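Local coordinates for BluB-like flavoprotein (Clostridium difficile 630, PDB 3EO8) that binds flavin mononucleotide as a member of the nitroreductase family and probably acts as an oxidoreductase, at the interface of chains A and B. Residues are numbered along the deposited sequence; one frame, centred on the assembly and turned at random. Chains: chain A/B, BluB-like flavoprotein.

Contacts 1 and 2 are neighbouring patches of one two-fold symmetric dimer interface, their C-alpha centres about 9 Å apart. They share A:Ala36 and B:Lys208, and the same water, bound to B:Lys208 NZ, meets A:Gly35 O in contact 1 and A:Ala37 O in contact 2. Contact 1 joins the segment around 3-10 helix 40-42 of chain A to the loop 206-209 of chain B; contact 2 joins the turn after helix 24-35 and helix 137-155 to B:Arg11 and the partner's helices 4-10 and 137-155 and strand 159-163. Both include FMN-pocket residues from each chain, suggesting that dimer assembly and the flavin site are linked.

Contact 1: the interface of chains A and B. Residues chain A 35-36, 42, 44; chain B 206-209.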
loop_
_atom_site.group_PDB
_atom_site.type_symbol
_atom_site.label_atom_id
_atom_site.label_comp_id
_atom_site.label_asym_id
_atom_site.label_seq_id
_atom_site.Cartn_x
_atom_site.Cartn_y
_atom_site.Cartn_z
ATOM N N GLY A 35 13.020 0.800 -2.072
ATOM C CA GLY A 35 13.128 1.883 -3.065
ATOM C C GLY A 35 12.911 1.460 -4.505
ATOM O O GLY A 35 12.712 2.300 -5.383
ATOM N N ALA A 36 12.973 0.154 -4.743
ATOM C CA ALA A 36 12.683 -0.412 -6.054
ATOM C C ALA A 36 11.192 -0.684 -6.288
ATOM O O ALA A 36 10.822 -1.107 -7.377
ATOM C CB ALA A 36 13.479 -1.696 -6.247
ATOM N N ASN A 42 6.114 7.347 -10.435
ATOM C CA ASN A 42 7.476 7.262 -9.872
ATOM C C ASN A 42 7.726 8.259 -8.745
ATOM O O ASN A 42 8.849 8.705 -8.570
ATOM C CB ASN A 42 8.542 7.433 -10.966
ATOM C CG ASN A 42 9.884 6.827 -10.588
ATOM O OD1 ASN A 42 9.969 5.807 -9.881
ATOM N ND2 ASN A 42 10.953 7.462 -11.051
ATOM N N GLN A 44 7.900 7.770 -5.587
ATOM C CA GLN A 44 8.774 7.248 -4.551
ATOM C C GLN A 44 8.596 8.027 -3.254
ATOM O O GLN A 44 9.555 8.552 -2.692
ATOM C CB GLN A 44 10.224 7.281 -4.983
ATOM C CG GLN A 44 10.515 6.516 -6.265
ATOM C CD GLN A 44 11.798 6.980 -6.923
ATOM O OE1 GLN A 44 12.874 6.494 -6.602
ATOM N NE2 GLN A 44 11.686 7.920 -7.851
ATOM N N PRO B 206 11.906 4.773 -15.537
ATOM C CA PRO B 206 12.624 5.956 -15.118
ATOM C C PRO B 206 13.631 5.662 -14.013
ATOM O O PRO B 206 13.476 4.685 -13.282
ATOM C CB PRO B 206 11.516 6.845 -14.558
ATOM C CG PRO B 206 10.502 5.861 -14.055
ATOM C CD PRO B 206 10.499 4.801 -15.103
ATOM N N SER B 207 14.626 6.533 -13.856
ATOM C CA SER B 207 15.638 6.338 -12.835
ATOM C C SER B 207 15.019 6.505 -11.470
ATOM O O SER B 207 13.996 7.190 -11.305
ATOM C CB SER B 207 16.806 7.307 -12.985
ATOM O OG SER B 207 16.393 8.623 -12.676
ATOM N N LYS B 208 15.629 5.840 -10.495
ATOM C CA LYS B 208 15.157 5.919 -9.117
ATOM C C LYS B 208 16.146 6.695 -8.272
ATOM O O LYS B 208 17.288 6.893 -8.663
ATOM C CB LYS B 208 14.975 4.522 -8.524
ATOM C CG LYS B 208 14.194 3.578 -9.420
ATOM C CD LYS B 208 12.836 4.100 -9.763
ATOM C CE LYS B 208 12.071 3.180 -10.725
ATOM N NZ LYS B 208 11.696 1.891 -10.108
ATOM N N LYS B 209 15.663 7.116 -7.117
ATOM C CA LYS B 209 16.453 7.833 -6.132
ATOM C C LYS B 209 17.546 6.920 -5.607
ATOM O O LYS B 209 17.310 5.712 -5.426
ATOM C CB LYS B 209 15.576 8.323 -4.983
ATOM C CG LYS B 209 14.497 9.341 -5.370
ATOM C CD LYS B 209 13.493 9.519 -4.253
ATOM C CE LYS B 209 12.347 10.479 -4.610
ATOM N NZ LYS B 209 11.381 10.718 -3.481
HETATM O O HOH W 1 11.002 2.531 -7.407
HETATM O O HOH W 2 13.840 9.298 -9.369
#
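The aliphatic stem of B:Lys209 lies alongside A:Gln44, the two side chains running past each other in opposite directions, with B:Lys209 CE 3.9 Å from A:Gln44 CB. Nearby, the ring of B:Pro206 puts CG 3.7 Å from CG of the A:Asn42 carboxamide. These small apolar contacts belong to the dimer interface of a nitroreductase-family flavoprotein, where A:Asn42, B:Pro206 and B:Lys208 also line the FMN pocket. B:Lys208 passes A:Asn42 obliquely, its CD beside OD1; bends at chi2 and chi4 turn its amine toward the turn after helix 24-35.

Outward from these carbon contacts lie the hydrogen bonds. A:Gln44 has CG anti to its carbonyl carbon (chi1 -57°), and the extended chain delivers the carboxamide to the B:Lys209 backbone. OE1 accepts the amide N of B:Lys209 at 2.9 Å on an in-plane lone pair, in an almost straight bond (176° at H). At its far end the extended B:Lys209 chain gives NZ to the main-chain O of A:Gln44, 2.9 Å away and from above the carbonyl plane, so this one lysine is held at both ends. NE2 of A:Gln44 bonds A:Asn42 O at 3.0 Å; together with the OE1 bond, this holds the amide's rotation. The A:Asn42 amide points ND2 at B:Ser207 O (3.1 Å), and that carbonyl also takes a water held by A:Gln44 NE2. At the other rim a second water links B:Lys208 NZ to A:Gly35 O, 2.7 Å from the water.

Contact 2: the interface of chains A and B. Residues chain A 36-38, 144, 148; chain B 8, 11, 147, 162, 208.
The turn that follows helix 24-35 in chain A fits against the partner's FMN-binding residue B:Arg11, while helices 137-155 of the two chains pack together beside it. B:Arg11 directs NH2 at A:Ala36 O, 3.0 Å away, with the oxygen close to the guanidinium plane and the bond fairly straight (162° at H). NE of the same group makes a weaker bond to that oxygen. A:Pro38 lies over one face of the guanidinium, its ring N offset toward the rim. The proline ring also touches two further groups of chain B: CG comes 3.6 Å from CE3 on the benzo rim of B:Trp162, and CD rests against the B:Glu147 carboxylate.

B:Glu147 has CG anti to its backbone N (chi1 -175°) and a chain bent at chi2, which places CB against A:Ala144 CA at 3.8 Å and crosses A:Asn148 at about a right angle, amide and carboxylate planes 49° apart. There A:Asn148 OD1 stands 2.7 Å from B:Glu147 OE2, two acceptors too close as modelled, so the pair is doubtful; a turned-over amide would resolve it, and the ND2 bond is weak. A water joins B:Arg11 NE to B:Ile8 O, the latter at 2.7 Å, and, in the modelled orientation, to A:Asn148 ND2; another joins A:Ala37 O to B:Lys208 NZ. The methyl of A:Ala36 meets B:Ile8 CG2. A:Pro38 and B:Arg11 line FMN pockets, so the contact probably helps to position flavin-binding groups of both chains and hold the dimer.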
loop_
_atom_site.group_PDB
_atom_site.type_symbol
_atom_site.label_atom_id
_atom_site.label_comp_id
_atom_site.label_asym_id
_atom_site.label_seq_id
_atom_site.Cartn_x
_atom_site.Cartn_y
_atom_site.Cartn_z
ATOM N N ALA A 36 12.973 0.154 -4.743
ATOM C CA ALA A 36 12.683 -0.412 -6.054
ATOM C C ALA A 36 11.192 -0.684 -6.288
ATOM O O ALA A 36 10.822 -1.107 -7.377
ATOM C CB ALA A 36 13.479 -1.696 -6.247
ATOM N N ALA A 37 10.343 -0.463 -5.276
ATOM C CA ALA A 37 8.907 -0.692 -5.388
ATOM C C ALA A 37 8.299 0.235 -6.417
ATOM O O ALA A 37 8.790 1.353 -6.608
ATOM C CB ALA A 37 8.228 -0.458 -4.035
ATOM N N PRO A 38 7.191 -0.193 -7.044
ATOM C CA PRO A 38 6.510 0.686 -7.969
ATOM C C PRO A 38 5.841 1.783 -7.164
ATOM O O PRO A 38 5.605 1.601 -5.958
ATOM C CB PRO A 38 5.474 -0.225 -8.626
ATOM C CG PRO A 38 5.176 -1.300 -7.550
ATOM C CD PRO A 38 6.501 -1.487 -6.859
ATOM N N ALA A 144 3.618 -1.011 -1.092
ATOM C CA ALA A 144 4.509 -1.765 -1.973
ATOM C C ALA A 144 5.961 -1.668 -1.489
ATOM O O ALA A 144 6.669 -2.683 -1.389
ATOM C CB ALA A 144 4.364 -1.286 -3.418
ATOM N N ASN A 148 8.331 -4.738 0.187
ATOM C CA ASN A 148 9.652 -5.089 -0.320
ATOM C C ASN A 148 10.703 -5.121 0.807
ATOM O O ASN A 148 11.546 -6.017 0.870
ATOM C CB ASN A 148 10.079 -4.080 -1.408
ATOM C CG ASN A 148 9.537 -4.406 -2.800
ATOM O OD1 ASN A 148 8.623 -5.206 -2.967
ATOM N ND2 ASN A 148 10.109 -3.742 -3.814
ATOM N N ILE B 8 12.674 -8.573 -7.175
ATOM C CA ILE B 8 12.509 -7.170 -6.818
ATOM C C ILE B 8 13.149 -6.189 -7.821
ATOM O O ILE B 8 12.544 -5.179 -8.200
ATOM C CB ILE B 8 13.086 -6.897 -5.416
ATOM C CG1 ILE B 8 12.149 -7.508 -4.367
ATOM C CG2 ILE B 8 13.225 -5.350 -5.146
ATOM C CD1 ILE B 8 12.579 -7.327 -2.921
ATOM N N ARG B 11 11.716 -6.228 -11.415
ATOM C CA ARG B 11 10.363 -5.697 -11.564
ATOM C C ARG B 11 10.364 -4.383 -12.270
ATOM O O ARG B 11 11.100 -3.491 -11.893
ATOM C CB ARG B 11 9.690 -5.541 -10.200
ATOM C CG ARG B 11 8.191 -5.157 -10.253
ATOM C CD ARG B 11 7.727 -4.197 -9.170
ATOM N NE ARG B 11 8.546 -2.991 -9.124
ATOM C CZ ARG B 11 8.464 -1.993 -10.009
ATOM N NH1 ARG B 11 7.605 -2.052 -11.039
ATOM N NH2 ARG B 11 9.287 -0.950 -9.907
ATOM N N GLU B 147 1.741 -5.885 -4.314
ATOM C CA GLU B 147 3.186 -6.124 -4.488
ATOM C C GLU B 147 3.549 -7.614 -4.420
ATOM O O GLU B 147 4.398 -8.080 -5.171
ATOM C CB GLU B 147 4.009 -5.269 -3.483
ATOM C CG GLU B 147 5.556 -5.350 -3.678
ATOM C CD GLU B 147 6.052 -4.777 -5.014
ATOM O OE1 GLU B 147 5.233 -4.329 -5.841
ATOM O OE2 GLU B 147 7.287 -4.788 -5.218
ATOM N N TRP B 162 0.809 -2.028 -12.672
ATOM C CA TRP B 162 -0.181 -1.613 -11.675
ATOM C C TRP B 162 -0.849 -0.350 -12.211
ATOM O O TRP B 162 -0.165 0.518 -12.780
ATOM C CB TRP B 162 0.622 -1.340 -10.411
ATOM C CG TRP B 162 -0.079 -1.238 -9.097
ATOM C CD1 TRP B 162 -1.312 -0.706 -8.826
ATOM C CD2 TRP B 162 0.486 -1.596 -7.845
ATOM N NE1 TRP B 162 -1.547 -0.742 -7.472
ATOM C CE2 TRP B 162 -0.452 -1.309 -6.857
ATOM C CE3 TRP B 162 1.710 -2.154 -7.473
ATOM C CZ2 TRP B 162 -0.175 -1.507 -5.505
ATOM C CZ3 TRP B 162 1.957 -2.375 -6.151
ATOM C CH2 TRP B 162 1.026 -2.072 -5.188
ATOM N N LYS B 208 15.629 5.840 -10.495
ATOM C CA LYS B 208 15.157 5.919 -9.117
ATOM C C LYS B 208 16.146 6.695 -8.272
ATOM O O LYS B 208 17.288 6.893 -8.663
ATOM C CB LYS B 208 14.975 4.522 -8.524
ATOM C CG LYS B 208 14.194 3.578 -9.420
ATOM C CD LYS B 208 12.836 4.100 -9.763
ATOM C CE LYS B 208 12.071 3.180 -10.725
ATOM N NZ LYS B 208 11.696 1.891 -10.108
HETATM O O HOH W 3 10.448 -3.968 -6.918
HETATM O O HOH W 4 11.002 2.531 -7.407
#